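Local coordinates for alpha-glucosidase ([Eubacterium] rectale, PDB 6PNR), which probably hydrolyses alpha-linked sulfoquinovosides as a family 31 glycoside hydrolase, and is captured here with an aza-sugar inhibitor in its pocket, at residues Trp271-Cys276 with Arg521-Asn526; Gly284-Trp289 with Gly353-Gly358; Asn320-Asn325 with Ala389-Tyr394. All coordinates share one frame; numbering follows the deposited sequence.

Contact 1 (Trp271-Cys276 with Arg521-Asn526). With 9VH ([(3~{S},4~{R},5~{R})-4,5-bis(oxidanyl)piperidin-3-yl]methanesulfonic acid), chain C.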
loop_
_atom_site.group_PDB
_atom_site.type_symbol
_atom_site.label_atom_id
_atom_site.label_comp_id
_atom_site.label_asym_id
_atom_site.label_seq_id
_atom_site.Cartn_x
_atom_site.Cartn_y
_atom_site.Cartn_z
ATOM N N TRP A 271 -20.096 -34.535 5.733
ATOM C CA TRP A 271 -20.402 -33.110 5.699
ATOM C C TRP A 271 -20.653 -32.736 4.243
ATOM O O TRP A 271 -19.709 -32.690 3.445
ATOM C CB TRP A 271 -19.256 -32.281 6.297
ATOM C CG TRP A 271 -19.408 -30.823 6.047
ATOM C CD1 TRP A 271 -20.481 -30.039 6.369
ATOM C CD2 TRP A 271 -18.460 -29.965 5.409
ATOM N NE1 TRP A 271 -20.254 -28.741 5.968
ATOM C CE2 TRP A 271 -19.021 -28.673 5.372
ATOM C CE3 TRP A 271 -17.188 -30.170 4.856
ATOM C CZ2 TRP A 271 -18.360 -27.587 4.799
ATOM C CZ3 TRP A 271 -16.532 -29.084 4.286
ATOM C CH2 TRP A 271 -17.120 -27.817 4.260
ATOM N N CYS A 272 -21.924 -32.508 3.885
ATOM C CA CYS A 272 -22.302 -32.116 2.526
ATOM C C CYS A 272 -22.713 -30.657 2.554
ATOM O O CYS A 272 -23.869 -30.338 2.845
ATOM C CB CYS A 272 -23.437 -32.976 1.976
ATOM S SG CYS A 272 -23.031 -34.706 1.831
ATOM N N GLN A 273 -21.778 -29.764 2.219
ATOM C CA GLN A 273 -22.123 -28.348 2.253
ATOM C C GLN A 273 -23.157 -27.980 1.202
ATOM O O GLN A 273 -23.847 -26.967 1.362
ATOM C CB GLN A 273 -20.873 -27.476 2.081
ATOM C CG GLN A 273 -20.176 -27.594 0.731
ATOM C CD GLN A 273 -19.171 -26.455 0.508
ATOM O OE1 GLN A 273 -18.829 -25.721 1.441
ATOM N NE2 GLN A 273 -18.702 -26.309 -0.719
ATOM N N ASP A 274 -23.287 -28.772 0.133
ATOM C CA ASP A 274 -24.302 -28.527 -0.889
ATOM C C ASP A 274 -25.619 -29.240 -0.576
ATOM O O ASP A 274 -26.431 -29.457 -1.485
ATOM C CB ASP A 274 -23.788 -28.931 -2.280
ATOM C CG ASP A 274 -23.613 -30.438 -2.440
ATOM O OD1 ASP A 274 -23.651 -31.161 -1.423
ATOM O OD2 ASP A 274 -23.435 -30.911 -3.590
ATOM N N TRP A 275 -25.847 -29.597 0.693
ATOM C CA TRP A 275 -27.120 -30.189 1.092
ATOM C C TRP A 275 -28.292 -29.348 0.602
ATOM O O TRP A 275 -29.381 -29.879 0.341
ATOM C CB TRP A 275 -27.174 -30.342 2.627
ATOM C CG TRP A 275 -27.446 -29.023 3.316
ATOM C CD1 TRP A 275 -26.590 -27.958 3.416
ATOM C CD2 TRP A 275 -28.670 -28.614 3.961
ATOM N NE1 TRP A 275 -27.202 -26.918 4.084
ATOM C CE2 TRP A 275 -28.479 -27.294 4.420
ATOM C CE3 TRP A 275 -29.905 -29.243 4.197
ATOM C CZ2 TRP A 275 -29.477 -26.590 5.113
ATOM C CZ3 TRP A 275 -30.898 -28.540 4.873
ATOM C CH2 TRP A 275 -30.675 -27.230 5.327
ATOM N N CYS A 276 -28.087 -28.039 0.454
ATOM C CA CYS A 276 -29.126 -27.116 0.018
ATOM C C CYS A 276 -28.965 -26.663 -1.436
ATOM O O CYS A 276 -29.613 -25.687 -1.844
ATOM C CB CYS A 276 -29.139 -25.901 0.945
ATOM S SG CYS A 276 -27.482 -25.141 1.123
ATOM N N ARG A 521 -11.615 -32.782 9.592
ATOM C CA ARG A 521 -12.586 -32.533 8.531
ATOM C C ARG A 521 -11.888 -32.195 7.214
ATOM O O ARG A 521 -10.981 -31.357 7.187
ATOM C CB ARG A 521 -13.545 -31.397 8.928
ATOM C CG ARG A 521 -14.627 -31.100 7.889
ATOM C CD ARG A 521 -15.520 -29.924 8.341
ATOM N NE ARG A 521 -14.740 -28.738 8.725
ATOM C CZ ARG A 521 -14.141 -27.932 7.853
ATOM N NH1 ARG A 521 -14.226 -28.192 6.552
ATOM N NH2 ARG A 521 -13.459 -26.866 8.273
ATOM N N THR A 522 -12.313 -32.843 6.120
ATOM C CA THR A 522 -11.779 -32.547 4.796
ATOM C C THR A 522 -12.694 -31.546 4.090
ATOM O O THR A 522 -13.765 -31.178 4.578
ATOM C CB THR A 522 -11.614 -33.824 3.946
ATOM O OG1 THR A 522 -12.901 -34.346 3.589
ATOM C CG2 THR A 522 -10.808 -34.891 4.681
ATOM N N HIS A 523 -12.271 -31.100 2.910
ATOM C CA HIS A 523 -13.046 -30.111 2.169
ATOM C C HIS A 523 -12.666 -30.242 0.706
ATOM O O HIS A 523 -11.476 -30.302 0.389
ATOM C CB HIS A 523 -12.746 -28.694 2.697
ATOM C CG HIS A 523 -13.746 -27.650 2.300
ATOM N ND1 HIS A 523 -14.443 -27.689 1.110
ATOM C CD2 HIS A 523 -14.139 -26.512 2.928
ATOM C CE1 HIS A 523 -15.237 -26.633 1.030
ATOM N NE2 HIS A 523 -15.071 -25.902 2.120
ATOM N N GLU A 524 -13.660 -30.298 -0.181
ATOM C CA GLU A 524 -13.322 -30.372 -1.602
ATOM C C GLU A 524 -12.704 -29.069 -2.117
ATOM O O GLU A 524 -12.000 -29.092 -3.137
ATOM C CB GLU A 524 -14.564 -30.760 -2.430
ATOM C CG GLU A 524 -14.942 -32.236 -2.277
ATOM C CD GLU A 524 -16.091 -32.679 -3.173
ATOM O OE1 GLU A 524 -16.733 -31.812 -3.791
ATOM O OE2 GLU A 524 -16.345 -33.909 -3.259
ATOM N N GLY A 525 -12.913 -27.942 -1.422
ATOM C CA GLY A 525 -12.399 -26.673 -1.901
ATOM C C GLY A 525 -13.308 -26.046 -2.948
ATOM O O GLY A 525 -14.359 -26.573 -3.300
ATOM N N ASN A 526 -12.889 -24.873 -3.449
ATOM C CA ASN A 526 -13.734 -24.110 -4.368
ATOM C C ASN A 526 -13.714 -24.644 -5.794
ATOM O O ASN A 526 -14.589 -24.277 -6.587
ATOM C CB ASN A 526 -13.319 -22.634 -4.396
ATOM C CG ASN A 526 -11.906 -22.433 -4.923
ATOM O OD1 ASN A 526 -10.976 -23.103 -4.483
ATOM N ND2 ASN A 526 -11.744 -21.520 -5.894
HETATM O O1 9VH C . -18.855 -21.176 -1.905
HETATM S S1 9VH C . -19.734 -20.813 -0.807
HETATM O O2 9VH C . -19.524 -19.437 -0.432
HETATM O O3 9VH C . -21.105 -21.156 -1.098
HETATM C C1 9VH C . -19.211 -21.836 0.542
HETATM C C2 9VH C . -17.792 -21.546 1.049
HETATM C C3 9VH C . -17.831 -20.250 1.844
HETATM N N1 9VH C . -16.664 -19.929 2.665
HETATM C C4 9VH C . -16.261 -21.045 3.521
HETATM C C5 9VH C . -16.015 -22.286 2.679
HETATM O O4 9VH C . -15.619 -23.343 3.550
HETATM C C6 9VH C . -17.287 -22.680 1.940
HETATM O O5 9VH C . -17.067 -23.852 1.159
#
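R521 and H523 both close on the indole of W271, one over a face and the other at the edge. The two segments meet at the C-terminal ends of strands 267-271 and 521-522 in the TIM-barrel domain of family 31, the ends where such barrels carry their active site. Of the pair, R521 comes first along the chain. Its CD lies above the W271 ring, and a bend at chi3 brings CZ within 4.8 Å of the centroid of the six-membered ring, 24° off the normal. This is a cation-pi contact, but the guanidinium is tilted steeply, with NH1 3.4 Å from W271 CZ3. NH2 is salt-bridged to D490, so arginine suits a buried position that needs both charge pairing and an aromatic neighbour. T522 contributes mainly its carbonyl: O lies near the indole plane, 3.5 Å from W271 CZ3, and finds no hydrogen-bonding partner despite being buried. Its OG1 is bonded to G245 N instead. With CG anti to the backbone N (chi1 -163°), H523 turns a face to the W271 edge in a T-shaped pair, the planes at 89°. That backing leaves the imidazole rim to the inhibitor, where NE2 is hydrogen-bonded to both hydroxyls, to O4 (3.0 Å, near the ring plane, either atom possibly the donor) and as donor to O5 (3.0 Å). Histidine thus offers a face for packing and a rim nitrogen for two sugar-like hydroxyls. E524 acts one shell further out. Its OE1 is bonded to Q247 NE2, and Q247 OE1 is bonded in turn to Q273 NE2. The amide of Q273, steadied through its nitrogen, directs its oxygen into the pocket: Q273 OE1 accepts a hydrogen bond of 2.6 Å from inhibitor O5.

Contact 2 (Gly284-Trp289 with Gly353-Gly358). With 9VH ([(3~{S},4~{R},5~{R})-4,5-bis(oxidanyl)piperidin-3-yl]methanesulfonic acid), chain C.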
loop_
_atom_site.group_PDB
_atom_site.type_symbol
_atom_site.label_atom_id
_atom_site.label_comp_id
_atom_site.label_asym_id
_atom_site.label_seq_id
_atom_site.Cartn_x
_atom_site.Cartn_y
_atom_site.Cartn_z
ATOM N N GLY A 284 -15.751 -20.705 -8.605
ATOM C CA GLY A 284 -15.748 -22.162 -8.616
ATOM C C GLY A 284 -17.127 -22.696 -8.258
ATOM O O GLY A 284 -18.136 -22.049 -8.523
ATOM N N LYS A 285 -17.146 -23.882 -7.641
ATOM C CA LYS A 285 -18.400 -24.535 -7.275
ATOM C C LYS A 285 -18.818 -24.021 -5.896
ATOM O O LYS A 285 -18.229 -24.386 -4.875
ATOM C CB LYS A 285 -18.242 -26.051 -7.311
ATOM C CG LYS A 285 -19.566 -26.817 -7.206
ATOM C CD LYS A 285 -19.355 -28.323 -7.318
ATOM C CE LYS A 285 -18.977 -28.760 -8.746
ATOM N NZ LYS A 285 -18.051 -29.948 -8.735
ATOM N N ARG A 286 -19.805 -23.126 -5.867
ATOM C CA ARG A 286 -20.306 -22.594 -4.612
ATOM C C ARG A 286 -21.674 -23.218 -4.309
ATOM O O ARG A 286 -22.023 -24.283 -4.850
ATOM C CB ARG A 286 -20.330 -21.061 -4.692
ATOM C CG ARG A 286 -19.014 -20.475 -5.225
ATOM C CD ARG A 286 -18.944 -18.951 -5.075
ATOM N NE ARG A 286 -19.039 -18.547 -3.681
ATOM C CZ ARG A 286 -18.925 -17.300 -3.244
ATOM N NH1 ARG A 286 -18.699 -16.312 -4.099
ATOM N NH2 ARG A 286 -19.029 -17.041 -1.945
ATOM N N LEU A 287 -22.435 -22.567 -3.436
ATOM C CA LEU A 287 -23.641 -23.120 -2.845
ATOM C C LEU A 287 -24.832 -22.222 -3.138
ATOM O O LEU A 287 -24.685 -21.015 -3.336
ATOM C CB LEU A 287 -23.501 -23.245 -1.326
ATOM C CG LEU A 287 -22.308 -24.051 -0.825
ATOM C CD1 LEU A 287 -22.262 -24.060 0.711
ATOM C CD2 LEU A 287 -22.443 -25.447 -1.403
ATOM N N GLN A 288 -26.023 -22.814 -3.093
ATOM C CA GLN A 288 -27.270 -22.057 -3.190
ATOM C C GLN A 288 -27.694 -21.631 -1.785
ATOM O O GLN A 288 -27.966 -22.484 -0.930
ATOM C CB GLN A 288 -28.349 -22.904 -3.880
ATOM C CG GLN A 288 -29.756 -22.309 -3.897
ATOM C CD GLN A 288 -29.886 -21.026 -4.710
ATOM O OE1 GLN A 288 -28.930 -20.541 -5.316
ATOM N NE2 GLN A 288 -31.087 -20.473 -4.723
ATOM N N TRP A 289 -27.752 -20.314 -1.536
ATOM C CA TRP A 289 -27.945 -19.800 -0.168
ATOM C C TRP A 289 -29.441 -19.697 0.149
ATOM O O TRP A 289 -30.049 -18.624 0.193
ATOM C CB TRP A 289 -27.222 -18.469 0.017
ATOM C CG TRP A 289 -25.712 -18.588 -0.077
ATOM C CD1 TRP A 289 -24.993 -19.709 -0.397
ATOM C CD2 TRP A 289 -24.752 -17.552 0.158
ATOM N NE1 TRP A 289 -23.650 -19.426 -0.390
ATOM C CE2 TRP A 289 -23.475 -18.112 -0.048
ATOM C CE3 TRP A 289 -24.847 -16.206 0.530
ATOM C CZ2 TRP A 289 -22.311 -17.382 0.108
ATOM C CZ3 TRP A 289 -23.685 -15.478 0.675
ATOM C CH2 TRP A 289 -22.431 -16.070 0.469
ATOM N N GLY A 353 -20.322 -12.077 -5.404
ATOM C CA GLY A 353 -19.579 -12.594 -6.540
ATOM C C GLY A 353 -20.482 -13.275 -7.540
ATOM O O GLY A 353 -20.584 -14.508 -7.550
ATOM N N GLU A 354 -21.163 -12.483 -8.372
ATOM C CA GLU A 354 -22.076 -12.949 -9.414
ATOM C C GLU A 354 -23.395 -13.461 -8.844
ATOM O O GLU A 354 -24.149 -14.148 -9.551
ATOM C CB GLU A 354 -21.421 -14.011 -10.318
ATOM C CG GLU A 354 -20.165 -13.477 -11.019
ATOM C CD GLU A 354 -19.209 -14.546 -11.574
ATOM O OE1 GLU A 354 -19.604 -15.713 -11.774
ATOM O OE2 GLU A 354 -18.038 -14.187 -11.829
ATOM N N PHE A 355 -23.689 -13.167 -7.575
ATOM C CA PHE A 355 -25.029 -13.347 -7.034
ATOM C C PHE A 355 -25.197 -12.386 -5.865
ATOM O O PHE A 355 -24.220 -11.952 -5.253
ATOM C CB PHE A 355 -25.316 -14.809 -6.627
ATOM C CG PHE A 355 -24.419 -15.370 -5.530
ATOM C CD1 PHE A 355 -23.163 -15.883 -5.827
ATOM C CD2 PHE A 355 -24.870 -15.450 -4.222
ATOM C CE1 PHE A 355 -22.360 -16.432 -4.837
ATOM C CE2 PHE A 355 -24.070 -15.995 -3.218
ATOM C CZ PHE A 355 -22.817 -16.495 -3.529
ATOM N N TYR A 356 -26.450 -12.044 -5.576
ATOM C CA TYR A 356 -26.792 -10.997 -4.619
ATOM C C TYR A 356 -27.684 -11.553 -3.525
ATOM O O TYR A 356 -28.600 -12.337 -3.803
ATOM C CB TYR A 356 -27.503 -9.834 -5.319
ATOM C CG TYR A 356 -26.658 -9.216 -6.402
ATOM C CD1 TYR A 356 -26.594 -9.789 -7.671
ATOM C CD2 TYR A 356 -25.914 -8.071 -6.157
ATOM C CE1 TYR A 356 -25.813 -9.238 -8.665
ATOM C CE2 TYR A 356 -25.133 -7.505 -7.157
ATOM C CZ TYR A 356 -25.086 -8.098 -8.405
ATOM O OH TYR A 356 -24.308 -7.548 -9.400
ATOM N N CYS A 357 -27.443 -11.117 -2.290
ATOM C CA CYS A 357 -28.129 -11.683 -1.138
ATOM C C CYS A 357 -28.588 -10.585 -0.192
ATOM O O CYS A 357 -27.934 -9.554 -0.049
ATOM C CB CYS A 357 -27.226 -12.666 -0.369
ATOM S SG CYS A 357 -26.513 -13.938 -1.435
ATOM N N GLY A 358 -29.717 -10.832 0.464
ATOM C CA GLY A 358 -30.114 -9.996 1.572
ATOM C C GLY A 358 -29.372 -10.378 2.840
ATOM O O GLY A 358 -28.988 -11.526 3.041
HETATM O O1 9VH C . -18.855 -21.176 -1.905
HETATM S S1 9VH C . -19.734 -20.813 -0.807
HETATM O O2 9VH C . -19.524 -19.437 -0.432
HETATM O O3 9VH C . -21.105 -21.156 -1.098
HETATM C C1 9VH C . -19.211 -21.836 0.542
HETATM C C2 9VH C . -17.792 -21.546 1.049
HETATM C C3 9VH C . -17.831 -20.250 1.844
HETATM N N1 9VH C . -16.664 -19.929 2.665
HETATM C C4 9VH C . -16.261 -21.045 3.521
HETATM C C5 9VH C . -16.015 -22.286 2.679
HETATM O O4 9VH C . -15.619 -23.343 3.550
HETATM C C6 9VH C . -17.287 -22.680 1.940
HETATM O O5 9VH C . -17.067 -23.852 1.159
HETATM O O HOH W 1 -18.512 -16.017 -6.904
#
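F355 points its ring edge at the face of the W289 indole, and its CE1 lies over one face of the R286 guanidinium, 3.7 Å from R286 NH1. CE2 stands over the centre of the W289 six-membered ring, giving a T-shaped pair with centroids 4.9 Å apart and planes at 87°. The inhibitor's sulfonate lies at the edge of both groups. R286 NH2 gives O2 a nearly straight bond of 2.9 Å, while R286 NE reaches O1 at 3.2 Å. From another direction W289 NE1 donates to O3 at 3.2 Å (169°), helped weakly by L287 N. Arginine and tryptophan thus form a sulfonate-binding site, as expected of a sulfoquinovosidase: one brings charge, the other a rigid N-H. A water shares the edge of R286, accepting from NH1 at 2.8 Å and donating to G353 O at 2.6 Å. C357 SG, anti to its carbonyl carbon (chi1 -53°), makes an oblique sulfur-aromatic contact with W289, 3.4 Å from CE3. Strand 285-287 pairs with 278-280 in a small hairpin sheet, whereas C357 belongs to strand 356-359, the middle one of three, between 322-324 and 349-351.

Contact 3 (Asn320-Asn325 with Ala389-Tyr394). With 9VH ([(3~{S},4~{R},5~{R})-4,5-bis(oxidanyl)piperidin-3-yl]methanesulfonic acid), chain C.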
loop_
_atom_site.group_PDB
_atom_site.type_symbol
_atom_site.label_atom_id
_atom_site.label_comp_id
_atom_site.label_asym_id
_atom_site.label_seq_id
_atom_site.Cartn_x
_atom_site.Cartn_y
_atom_site.Cartn_z
ATOM N N ASN A 320 -25.492 -19.893 6.532
ATOM C CA ASN A 320 -24.835 -18.619 6.792
ATOM C C ASN A 320 -25.926 -17.562 6.888
ATOM O O ASN A 320 -27.100 -17.845 6.619
ATOM C CB ASN A 320 -23.739 -18.316 5.736
ATOM C CG ASN A 320 -24.260 -17.813 4.371
ATOM O OD1 ASN A 320 -25.205 -17.023 4.290
ATOM N ND2 ASN A 320 -23.565 -18.220 3.288
ATOM N N PRO A 321 -25.598 -16.348 7.357
ATOM C CA PRO A 321 -26.686 -15.438 7.749
ATOM C C PRO A 321 -27.224 -14.580 6.611
ATOM O O PRO A 321 -27.839 -13.537 6.863
ATOM C CB PRO A 321 -26.034 -14.581 8.833
ATOM C CG PRO A 321 -24.629 -14.465 8.391
ATOM C CD PRO A 321 -24.282 -15.766 7.676
ATOM N N TYR A 322 -27.020 -15.009 5.366
ATOM C CA TYR A 322 -27.495 -14.290 4.188
ATOM C C TYR A 322 -28.390 -15.204 3.359
ATOM O O TYR A 322 -28.379 -16.425 3.528
ATOM C CB TYR A 322 -26.316 -13.787 3.339
ATOM C CG TYR A 322 -25.174 -13.219 4.173
ATOM C CD1 TYR A 322 -25.379 -12.147 5.030
ATOM C CD2 TYR A 322 -23.889 -13.758 4.097
ATOM C CE1 TYR A 322 -24.341 -11.619 5.793
ATOM C CE2 TYR A 322 -22.846 -13.231 4.846
ATOM C CZ TYR A 322 -23.085 -12.176 5.702
ATOM O OH TYR A 322 -22.062 -11.663 6.458
ATOM N N LEU A 323 -29.160 -14.614 2.441
ATOM C CA LEU A 323 -30.087 -15.382 1.606
ATOM C C LEU A 323 -30.050 -14.841 0.187
ATOM O O LEU A 323 -30.283 -13.650 -0.022
ATOM C CB LEU A 323 -31.512 -15.306 2.165
ATOM C CG LEU A 323 -31.682 -15.973 3.515
ATOM C CD1 LEU A 323 -33.008 -15.538 4.165
ATOM C CD2 LEU A 323 -31.608 -17.495 3.318
ATOM N N VAL A 324 -29.750 -15.709 -0.786
ATOM C CA VAL A 324 -29.680 -15.273 -2.179
ATOM C C VAL A 324 -31.083 -14.919 -2.680
ATOM O O VAL A 324 -32.080 -15.557 -2.316
ATOM C CB VAL A 324 -29.012 -16.361 -3.049
ATOM C CG1 VAL A 324 -29.836 -17.653 -3.054
ATOM C CG2 VAL A 324 -28.773 -15.861 -4.476
ATOM N N ASN A 325 -31.161 -13.909 -3.539
ATOM C CA ASN A 325 -32.439 -13.279 -3.864
ATOM C C ASN A 325 -33.323 -14.090 -4.820
ATOM O O ASN A 325 -34.368 -13.586 -5.230
ATOM C CB ASN A 325 -32.209 -11.874 -4.429
ATOM C CG ASN A 325 -31.549 -11.881 -5.787
ATOM O OD1 ASN A 325 -31.056 -12.906 -6.250
ATOM N ND2 ASN A 325 -31.523 -10.714 -6.431
ATOM N N ALA A 389 -21.228 -22.994 10.127
ATOM C CA ALA A 389 -21.992 -21.762 10.331
ATOM C C ALA A 389 -21.097 -20.617 9.868
ATOM O O ALA A 389 -20.301 -20.070 10.635
ATOM C CB ALA A 389 -22.425 -21.607 11.793
ATOM N N ASP A 390 -21.267 -20.236 8.608
ATOM C CA ASP A 390 -20.254 -19.549 7.837
ATOM C C ASP A 390 -20.491 -18.041 7.825
ATOM O O ASP A 390 -21.540 -17.539 8.230
ATOM C CB ASP A 390 -20.269 -20.115 6.416
ATOM C CG ASP A 390 -19.032 -19.787 5.626
ATOM O OD1 ASP A 390 -18.022 -19.276 6.173
ATOM O OD2 ASP A 390 -19.085 -20.062 4.424
ATOM N N PHE A 391 -19.477 -17.323 7.353
ATOM C CA PHE A 391 -19.523 -15.888 7.106
ATOM C C PHE A 391 -19.840 -15.083 8.360
ATOM O O PHE A 391 -19.623 -15.550 9.478
ATOM C CB PHE A 391 -20.525 -15.571 5.993
ATOM C CG PHE A 391 -20.035 -15.941 4.606
ATOM C CD1 PHE A 391 -19.237 -15.069 3.882
ATOM C CD2 PHE A 391 -20.372 -17.156 4.035
ATOM C CE1 PHE A 391 -18.794 -15.398 2.595
ATOM C CE2 PHE A 391 -19.927 -17.499 2.750
ATOM C CZ PHE A 391 -19.129 -16.622 2.040
ATOM N N GLY A 392 -20.351 -13.868 8.172
ATOM C CA GLY A 392 -20.509 -12.902 9.240
ATOM C C GLY A 392 -19.653 -11.659 9.091
ATOM O O GLY A 392 -19.761 -10.760 9.934
ATOM N N GLU A 393 -18.824 -11.564 8.046
ATOM C CA GLU A 393 -17.855 -10.480 7.883
ATOM C C GLU A 393 -18.293 -9.402 6.904
ATOM O O GLU A 393 -17.563 -8.420 6.726
ATOM C CB GLU A 393 -16.496 -11.020 7.400
ATOM C CG GLU A 393 -16.009 -12.300 8.053
ATOM C CD GLU A 393 -16.546 -13.549 7.360
ATOM O OE1 GLU A 393 -17.464 -13.413 6.525
ATOM O OE2 GLU A 393 -16.046 -14.659 7.647
ATOM N N TYR A 394 -19.439 -9.558 6.244
ATOM C CA TYR A 394 -19.728 -8.790 5.035
ATOM C C TYR A 394 -20.689 -7.633 5.263
ATOM O O TYR A 394 -21.324 -7.187 4.301
ATOM C CB TYR A 394 -20.327 -9.690 3.951
ATOM C CG TYR A 394 -19.360 -10.470 3.086
ATOM C CD1 TYR A 394 -18.508 -11.401 3.635
ATOM C CD2 TYR A 394 -19.363 -10.317 1.703
ATOM C CE1 TYR A 394 -17.652 -12.139 2.842
ATOM C CE2 TYR A 394 -18.519 -11.063 0.896
ATOM C CZ TYR A 394 -17.660 -11.966 1.478
ATOM O OH TYR A 394 -16.803 -12.717 0.708
HETATM O O1 9VH C . -18.855 -21.176 -1.905
HETATM S S1 9VH C . -19.734 -20.813 -0.807
HETATM O O2 9VH C . -19.524 -19.437 -0.432
HETATM O O3 9VH C . -21.105 -21.156 -1.098
HETATM C C1 9VH C . -19.211 -21.836 0.542
HETATM C C2 9VH C . -17.792 -21.546 1.049
HETATM C C3 9VH C . -17.831 -20.250 1.844
HETATM N N1 9VH C . -16.664 -19.929 2.665
HETATM C C4 9VH C . -16.261 -21.045 3.521
HETATM C C5 9VH C . -16.015 -22.286 2.679
HETATM O O4 9VH C . -15.619 -23.343 3.550
HETATM C C6 9VH C . -17.287 -22.680 1.940
HETATM O O5 9VH C . -17.067 -23.852 1.159
HETATM O O HOH W 2 -22.248 -9.609 7.961
#
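N320 and D390 bring their CA atoms within 4.8 Å, just where the chain leaves the neighbouring parallel strands 314-319 and 386-389. D390 O lies 3.3 Å from P321 CD. Beyond it F391 and G392 both have positive phi; at G392 a CB would collide with the preceding carbonyl oxygen, so glycine suits the place. On the other segment an Asx turn bends the chain, N320 OD1 accepting from Y322 N at 2.9 Å (153°) in the carbonyl plane. These turns belong to the loops at the pocket end of the TIM barrel. D390 and F391 line the pocket, and F391 CE2 lies 3.6 Å from inhibitor C3. Y318 OH is hydrogen-bonded to both D390 OD2 and N320 ND2, so that Y318 bridges the two segments. N320 runs alongside F391 with its amide plane steeply turned, ND2 3.4 Å from F391 CD2. With CG anti to the carbonyl carbon (chi1 -41°), Y322 crosses F391 at about a right angle, CE2 packing 3.5 Å from F391 CB. Its long side chain carries the hydroxyl to the G392 backbone: Y322 OH accepts a weak, bent bond from G392 N (3.3 Å, 130°) and is hydrogen-bonded to a water at 2.6 Å.

In the fold
All three contacts are buried, none is at the surface, and each reaches the same inhibitor from a different side. Contact 1 supplies polar groups for the ring hydroxyls, contact 2 charge and N-H donors for the sulfonate, and contact 3 sets the D390 carboxylate and the F391 ring beside the piperidine. Contacts 2 and 3 lie closest, their centres about 10 Å apart, and share a sheet through strands 356-359 and 322-324; W289 also packs on N320. Contact 1 meets contact 2 through a probable hydrogen bond from K285 N to N526 O, but does not touch contact 3: their nearest atoms are about 6 Å apart.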